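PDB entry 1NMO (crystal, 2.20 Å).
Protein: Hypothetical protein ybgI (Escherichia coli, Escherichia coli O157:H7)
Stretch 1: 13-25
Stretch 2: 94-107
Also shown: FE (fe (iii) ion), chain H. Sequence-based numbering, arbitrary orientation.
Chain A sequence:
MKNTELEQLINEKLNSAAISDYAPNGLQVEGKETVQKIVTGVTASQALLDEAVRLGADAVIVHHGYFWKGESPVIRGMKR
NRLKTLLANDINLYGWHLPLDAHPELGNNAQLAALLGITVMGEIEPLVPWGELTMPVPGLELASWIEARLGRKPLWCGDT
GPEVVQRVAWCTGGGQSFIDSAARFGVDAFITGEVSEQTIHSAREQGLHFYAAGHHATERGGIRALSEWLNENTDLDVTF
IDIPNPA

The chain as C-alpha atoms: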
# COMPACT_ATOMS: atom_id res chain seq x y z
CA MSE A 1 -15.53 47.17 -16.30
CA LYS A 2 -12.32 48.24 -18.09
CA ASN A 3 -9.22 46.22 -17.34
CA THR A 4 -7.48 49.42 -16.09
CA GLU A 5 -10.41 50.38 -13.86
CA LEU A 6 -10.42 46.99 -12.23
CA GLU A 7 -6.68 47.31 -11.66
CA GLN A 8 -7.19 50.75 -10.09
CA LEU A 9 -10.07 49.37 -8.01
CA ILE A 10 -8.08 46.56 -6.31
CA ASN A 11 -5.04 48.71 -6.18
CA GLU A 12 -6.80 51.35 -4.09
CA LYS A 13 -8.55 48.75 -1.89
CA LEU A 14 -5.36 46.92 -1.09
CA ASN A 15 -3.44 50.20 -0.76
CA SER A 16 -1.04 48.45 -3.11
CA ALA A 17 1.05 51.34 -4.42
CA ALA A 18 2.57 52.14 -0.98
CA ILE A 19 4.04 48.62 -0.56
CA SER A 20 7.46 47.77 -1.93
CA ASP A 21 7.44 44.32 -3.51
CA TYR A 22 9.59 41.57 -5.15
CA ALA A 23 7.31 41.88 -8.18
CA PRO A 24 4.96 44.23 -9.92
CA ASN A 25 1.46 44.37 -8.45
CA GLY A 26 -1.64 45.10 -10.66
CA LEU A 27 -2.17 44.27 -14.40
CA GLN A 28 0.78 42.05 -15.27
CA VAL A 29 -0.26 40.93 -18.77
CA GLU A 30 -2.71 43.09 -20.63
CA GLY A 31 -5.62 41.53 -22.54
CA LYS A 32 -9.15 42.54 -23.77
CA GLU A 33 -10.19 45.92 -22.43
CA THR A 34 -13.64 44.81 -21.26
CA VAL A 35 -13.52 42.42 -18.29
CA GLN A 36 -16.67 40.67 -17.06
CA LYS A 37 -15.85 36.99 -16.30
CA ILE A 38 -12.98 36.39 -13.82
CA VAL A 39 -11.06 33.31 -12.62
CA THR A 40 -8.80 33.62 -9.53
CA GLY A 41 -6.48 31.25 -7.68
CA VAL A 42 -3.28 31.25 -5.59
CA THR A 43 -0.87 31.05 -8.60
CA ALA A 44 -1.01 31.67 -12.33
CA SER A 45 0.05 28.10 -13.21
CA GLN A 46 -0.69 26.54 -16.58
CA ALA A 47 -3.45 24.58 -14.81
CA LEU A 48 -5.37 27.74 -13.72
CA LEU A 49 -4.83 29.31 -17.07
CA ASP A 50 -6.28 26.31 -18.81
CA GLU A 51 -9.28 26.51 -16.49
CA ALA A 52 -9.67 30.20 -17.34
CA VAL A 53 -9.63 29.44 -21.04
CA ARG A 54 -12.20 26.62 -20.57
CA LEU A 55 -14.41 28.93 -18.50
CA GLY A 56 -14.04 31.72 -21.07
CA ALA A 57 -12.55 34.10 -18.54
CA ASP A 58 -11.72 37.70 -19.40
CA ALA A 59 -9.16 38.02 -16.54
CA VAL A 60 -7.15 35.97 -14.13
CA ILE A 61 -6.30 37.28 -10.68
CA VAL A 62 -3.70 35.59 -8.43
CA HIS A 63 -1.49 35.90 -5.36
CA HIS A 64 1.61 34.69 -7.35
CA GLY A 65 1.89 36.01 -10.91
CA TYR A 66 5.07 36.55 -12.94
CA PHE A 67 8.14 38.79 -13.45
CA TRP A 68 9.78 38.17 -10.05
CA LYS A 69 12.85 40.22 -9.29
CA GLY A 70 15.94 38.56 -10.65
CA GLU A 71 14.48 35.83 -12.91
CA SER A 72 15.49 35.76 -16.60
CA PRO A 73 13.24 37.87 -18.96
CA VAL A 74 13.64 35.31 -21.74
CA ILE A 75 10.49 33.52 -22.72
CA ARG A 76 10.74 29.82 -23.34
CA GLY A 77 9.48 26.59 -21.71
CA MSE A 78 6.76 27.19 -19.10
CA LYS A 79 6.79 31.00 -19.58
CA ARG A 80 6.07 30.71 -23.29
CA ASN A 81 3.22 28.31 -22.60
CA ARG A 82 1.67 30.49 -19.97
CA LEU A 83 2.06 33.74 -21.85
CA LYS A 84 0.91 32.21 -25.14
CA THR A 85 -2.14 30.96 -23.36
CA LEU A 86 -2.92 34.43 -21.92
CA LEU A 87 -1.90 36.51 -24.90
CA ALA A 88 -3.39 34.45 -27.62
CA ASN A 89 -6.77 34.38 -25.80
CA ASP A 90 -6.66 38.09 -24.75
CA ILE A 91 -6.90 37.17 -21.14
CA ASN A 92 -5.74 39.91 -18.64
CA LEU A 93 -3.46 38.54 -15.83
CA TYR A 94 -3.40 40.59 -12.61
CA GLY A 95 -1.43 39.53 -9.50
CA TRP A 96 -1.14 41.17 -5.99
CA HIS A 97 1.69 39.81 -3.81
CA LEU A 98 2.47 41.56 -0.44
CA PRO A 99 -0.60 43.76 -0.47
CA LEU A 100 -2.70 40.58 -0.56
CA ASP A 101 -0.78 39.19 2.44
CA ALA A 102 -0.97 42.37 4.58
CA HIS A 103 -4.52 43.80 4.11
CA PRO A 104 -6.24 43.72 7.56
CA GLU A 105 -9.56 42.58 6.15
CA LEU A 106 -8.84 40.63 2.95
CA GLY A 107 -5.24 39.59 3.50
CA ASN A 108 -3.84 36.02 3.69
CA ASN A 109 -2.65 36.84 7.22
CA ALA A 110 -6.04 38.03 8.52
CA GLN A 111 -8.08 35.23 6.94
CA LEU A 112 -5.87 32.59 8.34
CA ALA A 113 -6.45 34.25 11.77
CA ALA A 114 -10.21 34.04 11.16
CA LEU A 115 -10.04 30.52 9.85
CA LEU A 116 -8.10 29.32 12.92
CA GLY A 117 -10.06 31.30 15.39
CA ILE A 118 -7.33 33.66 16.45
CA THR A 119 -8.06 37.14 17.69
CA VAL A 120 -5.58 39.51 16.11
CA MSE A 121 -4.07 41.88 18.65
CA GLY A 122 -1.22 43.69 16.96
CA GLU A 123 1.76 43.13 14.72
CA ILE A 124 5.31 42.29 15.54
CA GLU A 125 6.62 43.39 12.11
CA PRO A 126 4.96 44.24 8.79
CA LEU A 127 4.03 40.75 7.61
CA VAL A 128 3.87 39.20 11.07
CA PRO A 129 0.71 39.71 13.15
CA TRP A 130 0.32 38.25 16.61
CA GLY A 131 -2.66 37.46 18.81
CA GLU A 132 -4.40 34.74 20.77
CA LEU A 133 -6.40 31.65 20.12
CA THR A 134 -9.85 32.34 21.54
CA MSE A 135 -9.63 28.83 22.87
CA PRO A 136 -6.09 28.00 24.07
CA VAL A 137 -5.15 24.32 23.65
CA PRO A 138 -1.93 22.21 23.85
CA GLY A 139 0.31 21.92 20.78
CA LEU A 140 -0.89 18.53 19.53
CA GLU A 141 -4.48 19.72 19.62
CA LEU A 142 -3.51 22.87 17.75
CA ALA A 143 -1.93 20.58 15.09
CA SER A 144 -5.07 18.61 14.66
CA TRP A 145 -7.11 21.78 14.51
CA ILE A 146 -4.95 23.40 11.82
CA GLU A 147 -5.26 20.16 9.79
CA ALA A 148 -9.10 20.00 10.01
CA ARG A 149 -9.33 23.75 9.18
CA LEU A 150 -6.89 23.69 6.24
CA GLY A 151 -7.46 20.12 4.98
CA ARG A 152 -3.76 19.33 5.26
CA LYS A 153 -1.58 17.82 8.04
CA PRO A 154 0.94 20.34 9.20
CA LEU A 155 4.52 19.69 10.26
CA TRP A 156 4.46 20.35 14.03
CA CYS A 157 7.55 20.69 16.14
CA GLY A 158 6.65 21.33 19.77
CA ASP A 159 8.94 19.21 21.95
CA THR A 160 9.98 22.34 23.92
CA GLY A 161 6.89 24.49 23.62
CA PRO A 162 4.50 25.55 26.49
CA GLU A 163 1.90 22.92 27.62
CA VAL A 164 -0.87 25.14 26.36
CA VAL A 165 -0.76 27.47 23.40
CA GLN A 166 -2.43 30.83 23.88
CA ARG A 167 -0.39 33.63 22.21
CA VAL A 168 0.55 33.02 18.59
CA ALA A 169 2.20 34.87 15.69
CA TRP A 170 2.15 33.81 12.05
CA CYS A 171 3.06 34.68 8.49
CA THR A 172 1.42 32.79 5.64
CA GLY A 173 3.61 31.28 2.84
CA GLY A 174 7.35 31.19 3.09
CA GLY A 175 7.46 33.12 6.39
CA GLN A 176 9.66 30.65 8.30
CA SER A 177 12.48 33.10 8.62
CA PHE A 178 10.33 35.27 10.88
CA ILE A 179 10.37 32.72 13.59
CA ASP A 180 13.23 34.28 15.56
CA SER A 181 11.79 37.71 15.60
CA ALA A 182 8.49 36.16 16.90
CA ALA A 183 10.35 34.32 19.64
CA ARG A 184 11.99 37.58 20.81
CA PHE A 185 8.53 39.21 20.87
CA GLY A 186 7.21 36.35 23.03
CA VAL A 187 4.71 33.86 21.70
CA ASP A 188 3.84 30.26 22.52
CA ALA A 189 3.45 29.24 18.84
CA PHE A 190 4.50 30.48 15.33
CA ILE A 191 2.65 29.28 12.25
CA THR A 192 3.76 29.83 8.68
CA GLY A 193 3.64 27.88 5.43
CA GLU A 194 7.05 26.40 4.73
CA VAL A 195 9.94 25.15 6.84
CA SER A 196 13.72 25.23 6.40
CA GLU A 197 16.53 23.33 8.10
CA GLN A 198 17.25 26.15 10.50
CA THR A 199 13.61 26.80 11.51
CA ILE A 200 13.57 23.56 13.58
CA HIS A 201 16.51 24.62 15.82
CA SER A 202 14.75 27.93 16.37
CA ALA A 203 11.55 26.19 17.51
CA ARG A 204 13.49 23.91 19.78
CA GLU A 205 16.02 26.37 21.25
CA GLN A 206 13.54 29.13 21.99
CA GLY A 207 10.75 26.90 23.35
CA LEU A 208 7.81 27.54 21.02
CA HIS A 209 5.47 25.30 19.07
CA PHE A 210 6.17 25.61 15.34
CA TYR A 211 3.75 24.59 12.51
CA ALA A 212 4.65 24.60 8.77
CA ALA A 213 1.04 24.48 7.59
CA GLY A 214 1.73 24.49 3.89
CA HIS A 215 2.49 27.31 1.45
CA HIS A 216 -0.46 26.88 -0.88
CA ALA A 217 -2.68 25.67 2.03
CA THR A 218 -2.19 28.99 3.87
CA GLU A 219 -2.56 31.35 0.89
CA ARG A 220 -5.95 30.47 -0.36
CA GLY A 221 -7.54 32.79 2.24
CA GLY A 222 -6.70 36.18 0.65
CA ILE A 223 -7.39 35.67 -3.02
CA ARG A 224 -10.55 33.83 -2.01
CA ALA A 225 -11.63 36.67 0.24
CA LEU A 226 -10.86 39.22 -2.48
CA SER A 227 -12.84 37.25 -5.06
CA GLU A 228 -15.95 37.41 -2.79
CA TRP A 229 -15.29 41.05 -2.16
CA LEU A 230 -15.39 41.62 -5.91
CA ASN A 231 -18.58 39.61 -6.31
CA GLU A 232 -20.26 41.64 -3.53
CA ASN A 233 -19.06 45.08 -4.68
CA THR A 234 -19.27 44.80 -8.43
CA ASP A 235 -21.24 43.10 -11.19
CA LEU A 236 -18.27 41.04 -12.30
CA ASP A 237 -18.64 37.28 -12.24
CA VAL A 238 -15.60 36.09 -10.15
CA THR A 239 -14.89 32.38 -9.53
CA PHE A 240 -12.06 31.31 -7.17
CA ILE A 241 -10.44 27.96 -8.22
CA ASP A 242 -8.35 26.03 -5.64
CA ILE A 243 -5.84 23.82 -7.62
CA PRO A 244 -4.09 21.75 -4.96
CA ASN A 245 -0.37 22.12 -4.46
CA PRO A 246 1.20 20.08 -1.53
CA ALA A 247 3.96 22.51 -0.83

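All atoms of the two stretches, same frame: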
# COMPACT_ATOMS: atom_id res chain seq x y z
N LYS A 13 -8.03 49.52 -3.04
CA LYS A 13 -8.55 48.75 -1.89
C LYS A 13 -7.41 48.11 -1.10
O LYS A 13 -7.36 48.15 0.13
CB LYS A 13 -9.54 47.71 -2.38
CG LYS A 13 -10.15 46.75 -1.29
CD LYS A 13 -10.87 47.47 -0.12
CE LYS A 13 -11.62 46.50 0.80
NZ LYS A 13 -12.50 47.18 1.94
N LEU A 14 -6.45 47.54 -1.80
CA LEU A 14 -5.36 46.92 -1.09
C LEU A 14 -4.29 47.89 -0.72
O LEU A 14 -3.28 47.49 -0.15
CB LEU A 14 -4.76 45.81 -1.96
CG LEU A 14 -5.68 44.67 -2.36
CD1 LEU A 14 -4.86 43.52 -2.93
CD2 LEU A 14 -6.48 44.17 -1.19
N ASN A 15 -4.49 49.17 -1.02
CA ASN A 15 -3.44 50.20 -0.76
C ASN A 15 -2.13 49.60 -1.26
O ASN A 15 -1.11 49.62 -0.58
CB ASN A 15 -3.40 50.52 0.74
CG ASN A 15 -4.73 51.15 1.21
OD1 ASN A 15 -5.12 52.26 0.75
ND2 ASN A 15 -5.46 50.44 2.11
N SER A 16 -2.18 49.10 -2.49
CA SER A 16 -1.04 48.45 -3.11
C SER A 16 0.17 49.34 -3.42
O SER A 16 1.30 48.99 -3.14
CB SER A 16 -1.51 47.74 -4.37
OG SER A 16 -0.43 47.04 -4.99
N ALA A 17 -0.07 50.49 -4.03
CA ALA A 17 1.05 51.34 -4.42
C ALA A 17 2.12 51.62 -3.35
O ALA A 17 3.34 51.62 -3.66
CB ALA A 17 0.49 52.68 -4.98
N ALA A 18 1.67 51.83 -2.10
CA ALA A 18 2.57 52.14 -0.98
C ALA A 18 3.53 51.03 -0.56
O ALA A 18 4.56 51.31 0.08
CB ALA A 18 1.74 52.58 0.24
N ILE A 19 3.23 49.79 -0.95
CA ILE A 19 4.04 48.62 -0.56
C ILE A 19 5.13 48.19 -1.53
O ILE A 19 4.87 47.91 -2.71
CB ILE A 19 3.09 47.43 -0.26
CG1 ILE A 19 2.16 47.86 0.86
CG2 ILE A 19 3.86 46.24 0.30
CD1 ILE A 19 0.84 47.21 0.87
N SER A 20 6.38 48.13 -1.04
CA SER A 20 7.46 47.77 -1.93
C SER A 20 7.49 46.25 -2.02
O SER A 20 7.53 45.56 -0.99
CB SER A 20 8.80 48.30 -1.42
OG SER A 20 9.44 47.23 -0.72
N ASP A 21 7.51 45.75 -3.26
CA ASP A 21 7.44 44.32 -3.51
C ASP A 21 8.58 43.68 -4.35
O ASP A 21 9.40 44.36 -4.98
CB ASP A 21 6.11 44.11 -4.20
CG ASP A 21 5.41 42.91 -3.72
OD1 ASP A 21 6.09 41.87 -3.48
OD2 ASP A 21 4.16 43.01 -3.61
N TYR A 22 8.61 42.35 -4.37
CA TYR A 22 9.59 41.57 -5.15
C TYR A 22 9.02 41.45 -6.60
O TYR A 22 9.63 40.80 -7.49
CB TYR A 22 9.73 40.15 -4.59
CG TYR A 22 10.11 40.07 -3.15
CD1 TYR A 22 11.46 40.19 -2.77
CD2 TYR A 22 9.12 39.92 -2.13
CE1 TYR A 22 11.85 40.15 -1.41
CE2 TYR A 22 9.49 39.89 -0.76
CZ TYR A 22 10.86 40.01 -0.41
OH TYR A 22 11.28 40.02 0.91
N ALA A 23 7.84 42.01 -6.84
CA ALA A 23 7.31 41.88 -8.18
C ALA A 23 6.23 42.91 -8.46
O ALA A 23 5.60 43.47 -7.55
CB ALA A 23 6.81 40.44 -8.43
N PRO A 24 6.03 43.23 -9.74
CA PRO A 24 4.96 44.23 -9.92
C PRO A 24 3.58 43.78 -9.46
O PRO A 24 3.20 42.65 -9.67
CB PRO A 24 4.97 44.49 -11.43
CG PRO A 24 5.60 43.15 -12.03
CD PRO A 24 6.72 42.90 -11.01
N ASN A 25 2.83 44.68 -8.84
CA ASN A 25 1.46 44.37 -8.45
C ASN A 25 0.48 45.11 -9.45
O ASN A 25 0.80 46.20 -9.98
CB ASN A 25 1.24 44.77 -6.97
CG ASN A 25 1.97 43.85 -6.01
OD1 ASN A 25 1.75 42.59 -6.03
ND2 ASN A 25 2.82 44.46 -5.10
N TYR A 94 -3.73 39.61 -13.65
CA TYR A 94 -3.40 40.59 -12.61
C TYR A 94 -2.89 39.68 -11.51
O TYR A 94 -3.33 38.50 -11.44
CB TYR A 94 -4.64 41.28 -12.02
CG TYR A 94 -5.56 42.05 -12.97
CD1 TYR A 94 -6.37 41.39 -13.85
CD2 TYR A 94 -5.62 43.46 -12.95
CE1 TYR A 94 -7.26 42.08 -14.71
CE2 TYR A 94 -6.49 44.17 -13.80
CZ TYR A 94 -7.31 43.48 -14.66
OH TYR A 94 -8.23 44.18 -15.44
N GLY A 95 -1.97 40.20 -10.68
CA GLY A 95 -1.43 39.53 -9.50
C GLY A 95 -1.19 40.61 -8.40
O GLY A 95 -0.84 41.76 -8.73
N TRP A 96 -1.45 40.30 -7.12
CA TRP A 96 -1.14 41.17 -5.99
C TRP A 96 -0.40 40.30 -4.98
O TRP A 96 -0.97 39.37 -4.40
CB TRP A 96 -2.39 41.75 -5.34
CG TRP A 96 -2.85 42.97 -6.04
CD1 TRP A 96 -2.42 44.24 -5.84
CD2 TRP A 96 -3.75 43.03 -7.17
NE1 TRP A 96 -2.96 45.09 -6.76
CE2 TRP A 96 -3.79 44.38 -7.59
CE3 TRP A 96 -4.53 42.07 -7.87
CZ2 TRP A 96 -4.55 44.80 -8.67
CZ3 TRP A 96 -5.28 42.47 -8.94
CH2 TRP A 96 -5.29 43.85 -9.34
N HIS A 97 0.88 40.59 -4.75
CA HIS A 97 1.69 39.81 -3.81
C HIS A 97 1.59 40.41 -2.37
O HIS A 97 0.55 40.25 -1.74
CB HIS A 97 3.14 39.75 -4.32
CG HIS A 97 4.03 38.81 -3.57
ND1 HIS A 97 5.25 39.21 -3.04
CD2 HIS A 97 3.87 37.51 -3.20
CE1 HIS A 97 5.79 38.20 -2.37
NE2 HIS A 97 4.98 37.16 -2.45
N LEU A 98 2.59 41.15 -1.85
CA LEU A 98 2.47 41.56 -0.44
C LEU A 98 1.17 42.25 -0.04
O LEU A 98 0.59 41.98 1.07
CB LEU A 98 3.71 42.37 0.01
CG LEU A 98 4.98 41.49 -0.20
CD1 LEU A 98 6.26 42.25 0.20
CD2 LEU A 98 4.91 40.22 0.61
N PRO A 99 0.65 43.12 -0.91
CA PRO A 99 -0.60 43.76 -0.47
C PRO A 99 -1.66 42.73 -0.13
O PRO A 99 -2.50 42.93 0.80
CB PRO A 99 -0.98 44.66 -1.65
CG PRO A 99 0.40 45.02 -2.24
CD PRO A 99 1.09 43.65 -2.20
N LEU A 100 -1.65 41.61 -0.84
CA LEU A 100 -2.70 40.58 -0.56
C LEU A 100 -2.35 39.72 0.67
O LEU A 100 -3.15 38.91 1.13
CB LEU A 100 -2.99 39.74 -1.82
CG LEU A 100 -4.30 38.92 -1.84
CD1 LEU A 100 -5.53 39.81 -1.57
CD2 LEU A 100 -4.46 38.42 -3.28
N ASP A 101 -1.14 39.87 1.19
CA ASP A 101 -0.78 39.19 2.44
C ASP A 101 -1.17 40.10 3.61
O ASP A 101 -1.85 39.68 4.55
CB ASP A 101 0.75 38.90 2.53
CG ASP A 101 1.15 37.73 1.67
OD1 ASP A 101 0.42 36.71 1.75
OD2 ASP A 101 2.15 37.81 0.90
N ALA A 102 -0.74 41.37 3.53
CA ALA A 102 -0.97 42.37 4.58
C ALA A 102 -2.37 42.98 4.80
O ALA A 102 -2.72 43.24 5.93
CB ALA A 102 0.05 43.50 4.44
N HIS A 103 -3.20 43.18 3.80
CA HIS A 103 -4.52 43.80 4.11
C HIS A 103 -5.25 43.30 5.40
O HIS A 103 -5.61 42.13 5.51
CB HIS A 103 -5.44 43.71 2.89
CG HIS A 103 -6.55 44.70 2.90
ND1 HIS A 103 -7.86 44.35 3.22
CD2 HIS A 103 -6.53 46.05 2.79
CE1 HIS A 103 -8.59 45.45 3.32
NE2 HIS A 103 -7.81 46.49 3.07
N PRO A 104 -5.58 44.20 6.34
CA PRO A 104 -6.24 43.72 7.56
C PRO A 104 -7.59 42.99 7.42
O PRO A 104 -8.07 42.30 8.34
CB PRO A 104 -6.37 44.97 8.41
CG PRO A 104 -5.40 46.03 7.78
CD PRO A 104 -5.57 45.68 6.28
N GLU A 105 -8.25 43.17 6.30
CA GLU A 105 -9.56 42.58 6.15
C GLU A 105 -9.52 41.39 5.23
O GLU A 105 -9.97 40.30 5.58
CB GLU A 105 -10.50 43.64 5.57
CG GLU A 105 -11.76 43.03 4.98
CD GLU A 105 -12.63 44.02 4.20
OE1 GLU A 105 -12.30 45.25 4.14
OE2 GLU A 105 -13.66 43.54 3.65
N LEU A 106 -8.93 41.60 4.06
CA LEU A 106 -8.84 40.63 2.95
C LEU A 106 -7.56 39.79 2.89
O LEU A 106 -7.51 38.75 2.22
CB LEU A 106 -8.95 41.46 1.62
CG LEU A 106 -10.31 41.79 0.93
CD1 LEU A 106 -11.51 41.57 1.78
CD2 LEU A 106 -10.24 43.16 0.32
N GLY A 107 -6.52 40.27 3.54
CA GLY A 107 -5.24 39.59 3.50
C GLY A 107 -5.10 38.13 3.90
O GLY A 107 -5.92 37.68 4.70
FE FE H . 2.43 35.41 0.55
O HOH W 1 -2.72 45.61 1.83
O HOH W 2 3.84 35.63 2.45

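Stretch 1 leaves a helix at its start. Asn15 is the first residue to abandon helical phi/psi, and its positive phi (46°) closes a Schellman motif. A type I turn from Ser16 to Ile19 follows, closed by Ile19 N to Ser16 O (3.0 Å), after which the chain continues without regular structure to Asn25, extended except at Tyr22. Stretch 2 enters as the strand 94-95, bends at His97 and forms a short helix through Ala102. The two backbones lie closest near Asn25 and Trp96, whose CA atoms are 4.8 Å apart, and near Ser16 and Pro99, with CA atoms 5.4 Å apart. In all, 837 Å² is buried, both sides summed.

The polar centre of the contact is the bend between strand and helix, where backbone amides are met by side chains of stretch 1. Asn25 OD1 accepts from His97 N at 2.5 Å, in a nearly straight bond. Asp21, whose CA-to-CB bond points toward stretch 2, uses both carboxylate oxygens: OD1 accepts from His97 ND1 at 2.8 Å, and OD2 accepts from Leu98 N at 3.0 Å. The same carboxylate organises its own stretch, because Tyr22 N donates to Asp21 OD1 (2.7 Å) and Asn25 ND2 donates to Asp21 OD2 in a very short bond of 2.5 Å. An amide suits position 25, since it offers an acceptor to the His97 backbone and a donor to the aspartate. As donor to Asp21 OD1, His97 ND1 carries a proton. Tyr22 CD2 packs 3.8 Å from His97 CE1, with each ring meeting the other at its edge.

Leu14 has the largest area covered by the other stretch, 115 Å². Its CD1 lies 3.7 Å from Trp96 CG and 4.0 Å from Leu100 CD1, while its CD2 reaches Leu106 CD2 at 4.2 Å; the branched side chain thus fills the space between these apolar groups. Pro99 presents its compact ring to stretch 1, with CB 4.0 Å from Leu14 CB and CG 3.8 Å from Ile19 CD1. Ile19 CG2 also packs against Leu98 CB at 3.9 Å. Ser16 is small enough to sit beside both the indole edge and the proline, its OG 3.5 Å from Trp96 CD1 and from Pro99 CG.

Water 1 bridges the backbones, donating to Leu14 O (2.8 Å) and Pro99 O (2.9 Å). Near the start of stretch 1, the long side chain of Lys13 passes Leu106, with CE 3.6 Å from Leu106 CD2, before NZ forms a salt bridge with Glu105 OE1 at 2.9 Å.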